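Local coordinates for S-adenosylmethionine:2-demethylmenaquinone methyltransferase (PDB 2PCN), which belongs to the RraA-like family, whose members assemble as ring-shaped trimers, at residues V39-V44 / S66-L71. Sequence-based numbering, arbitrary orientation.
Sequences VFEDNV and SRRVAL
Glu41 reaches across to Arg68 and Ser66, and its carboxylate is gripped from both. Arg68 meets it side-on with two nitrogens: NE donates to the syn lone pair of Glu41 OE2 at 2.7 Å, almost straight and in the guanidinium plane, while NH2 reaches Glu41 OE1 on a more bent path. The imperfect second bond follows from the 39° between the carboxylate and guanidinium planes. The arginine chain makes this approach by bending at CG-CD (chi3 -62°), which turns the NE/NH2 edge of the guanidinium toward the carboxylate. Ser66 OG, 2.6 Å from Glu41 OE2, donates to the anti lone pair, so OE2 takes two donors on different sides. The same hydroxyl accepts from Arg68 N in an ST turn, and serine thus shapes the loop that presents the arginine. Phe40 lays one face of its ring over Glu41 CG, and its CZ comes within 4.0 Å of Arg68 NH2, with ring and guanidinium planes 39° apart. On the apolar side, Val69 CG2 packs against Glu41 CA at 3.5 Å; Leu71 CD2 rests against the Asp42 backbone, 3.8 Å from Asp42 O, and its CD1 meets Val39 CG2 tip to tip. Val39 and Leu71 also pack on Val61 of strand 58-62, where apolar branched chains suit the buried setting. At the far end Asn43 ND2 donates to Leu71 O at 3.0 Å, from above the carbonyl plane. Asp42 turns away, its carboxylate held by Glu120 N and Gly121 N, while OD1 also closes an Asx turn with Val44 N at the start of helix 44-52. The contact thus ties the loop after strand 30-38 to the approach to strand 70-72, and three donors on one carboxylate probably keep Glu41 ionised and its rotation fixed.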
loop_
_atom_site.group_PDB
_atom_site.type_symbol
_atom_site.label_atom_id
_atom_site.label_comp_id
_atom_site.label_asym_id
_atom_site.label_seq_id
_atom_site.Cartn_x
_atom_site.Cartn_y
_atom_site.Cartn_z
ATOM N N VAL A 39 16.526 -2.624 -19.054
ATOM C CA VAL A 39 15.709 -2.049 -20.121
ATOM C C VAL A 39 15.080 -0.718 -19.726
ATOM O O VAL A 39 15.208 -0.265 -18.589
ATOM C CB VAL A 39 14.550 -3.000 -20.505
ATOM C CG1 VAL A 39 15.104 -4.348 -20.949
ATOM C CG2 VAL A 39 13.606 -3.177 -19.313
ATOM N N PHE A 40 14.396 -0.104 -20.685
ATOM C CA PHE A 40 13.704 1.155 -20.458
ATOM C C PHE A 40 12.416 1.163 -21.276
ATOM O O PHE A 40 12.426 1.435 -22.483
ATOM C CB PHE A 40 14.581 2.344 -20.850
ATOM C CG PHE A 40 13.947 3.676 -20.569
ATOM C CD1 PHE A 40 13.559 4.014 -19.280
ATOM C CD2 PHE A 40 13.717 4.584 -21.597
ATOM C CE1 PHE A 40 12.947 5.239 -19.013
ATOM C CE2 PHE A 40 13.107 5.810 -21.342
ATOM C CZ PHE A 40 12.721 6.138 -20.045
ATOM N N GLU A 41 11.315 0.831 -20.605
ATOM C CA GLU A 41 9.987 0.795 -21.212
ATOM C C GLU A 41 9.878 -0.145 -22.420
ATOM O O GLU A 41 9.052 0.060 -23.313
ATOM C CB GLU A 41 9.566 2.224 -21.581
ATOM C CG GLU A 41 9.916 3.234 -20.479
ATOM C CD GLU A 41 9.306 4.607 -20.698
ATOM O OE1 GLU A 41 9.307 5.086 -21.847
ATOM O OE2 GLU A 41 8.838 5.211 -19.712
ATOM N N ASP A 42 10.710 -1.184 -22.431
ATOM C CA ASP A 42 10.718 -2.179 -23.505
ATOM C C ASP A 42 10.896 -3.533 -22.813
ATOM O O ASP A 42 11.736 -3.659 -21.924
ATOM C CB ASP A 42 11.888 -1.910 -24.460
ATOM C CG ASP A 42 11.758 -2.660 -25.777
ATOM O OD1 ASP A 42 11.778 -3.911 -25.771
ATOM O OD2 ASP A 42 11.635 -1.994 -26.824
ATOM N N ASN A 43 10.122 -4.542 -23.199
ATOM C CA ASN A 43 10.248 -5.830 -22.520
ATOM C C ASN A 43 10.553 -7.049 -23.384
ATOM O O ASN A 43 10.376 -8.184 -22.939
ATOM C CB ASN A 43 8.993 -6.088 -21.665
ATOM C CG ASN A 43 7.826 -6.656 -22.460
ATOM O OD1 ASN A 43 7.767 -6.550 -23.684
ATOM N ND2 ASN A 43 6.873 -7.257 -21.749
ATOM N N VAL A 44 11.025 -6.828 -24.609
ATOM C CA VAL A 44 11.361 -7.950 -25.481
ATOM C C VAL A 44 12.432 -8.821 -24.827
ATOM O O VAL A 44 12.357 -10.046 -24.869
ATOM C CB VAL A 44 11.888 -7.470 -26.844
ATOM C CG1 VAL A 44 12.460 -8.651 -27.628
ATOM C CG2 VAL A 44 10.761 -6.811 -27.623
ATOM N N SER A 66 10.320 3.306 -14.238
ATOM C CA SER A 66 9.315 3.972 -15.052
ATOM C C SER A 66 7.923 3.479 -14.695
ATOM O O SER A 66 7.723 2.294 -14.439
ATOM C CB SER A 66 9.565 3.718 -16.537
ATOM O OG SER A 66 8.481 4.215 -17.305
ATOM N N ARG A 67 6.964 4.398 -14.678
ATOM C CA ARG A 67 5.578 4.056 -14.379
ATOM C C ARG A 67 4.710 4.296 -15.613
ATOM O O ARG A 67 3.480 4.270 -15.535
ATOM C CB ARG A 67 5.065 4.902 -13.213
ATOM C CG ARG A 67 5.692 4.554 -11.875
ATOM C CD ARG A 67 5.281 5.545 -10.797
ATOM N NE ARG A 67 5.852 5.197 -9.498
ATOM C CZ ARG A 67 5.371 4.252 -8.697
ATOM N NH1 ARG A 67 4.300 3.553 -9.054
ATOM N NH2 ARG A 67 5.964 4.002 -7.538
ATOM N N ARG A 68 5.353 4.523 -16.756
ATOM C CA ARG A 68 4.621 4.782 -17.991
ATOM C C ARG A 68 4.143 3.525 -18.711
ATOM O O ARG A 68 3.195 3.579 -19.497
ATOM C CB ARG A 68 5.472 5.642 -18.931
ATOM C CG ARG A 68 5.857 6.984 -18.317
ATOM C CD ARG A 68 6.355 7.982 -19.356
ATOM N NE ARG A 68 7.565 7.538 -20.040
ATOM C CZ ARG A 68 8.240 8.278 -20.915
ATOM N NH1 ARG A 68 7.823 9.502 -21.212
ATOM N NH2 ARG A 68 9.330 7.796 -21.499
ATOM N N VAL A 69 4.795 2.395 -18.450
ATOM C CA VAL A 69 4.399 1.135 -19.071
ATOM C C VAL A 69 4.652 -0.040 -18.139
ATOM O O VAL A 69 5.413 0.064 -17.177
ATOM C CB VAL A 69 5.176 0.852 -20.389
ATOM C CG1 VAL A 69 4.928 1.963 -21.399
ATOM C CG2 VAL A 69 6.662 0.708 -20.099
ATOM N N ALA A 70 4.005 -1.159 -18.438
ATOM C CA ALA A 70 4.181 -2.377 -17.663
ATOM C C ALA A 70 5.278 -3.172 -18.370
ATOM O O ALA A 70 5.393 -3.118 -19.596
ATOM C CB ALA A 70 2.884 -3.169 -17.640
ATOM N N LEU A 71 6.092 -3.901 -17.614
ATOM C CA LEU A 71 7.163 -4.691 -18.224
ATOM C C LEU A 71 6.854 -6.186 -18.172
ATOM O O LEU A 71 7.530 -7.003 -18.804
ATOM C CB LEU A 71 8.497 -4.406 -17.522
ATOM C CG LEU A 71 9.049 -2.985 -17.697
ATOM C CD1 LEU A 71 10.303 -2.813 -16.857
ATOM C CD2 LEU A 71 9.361 -2.726 -19.166
#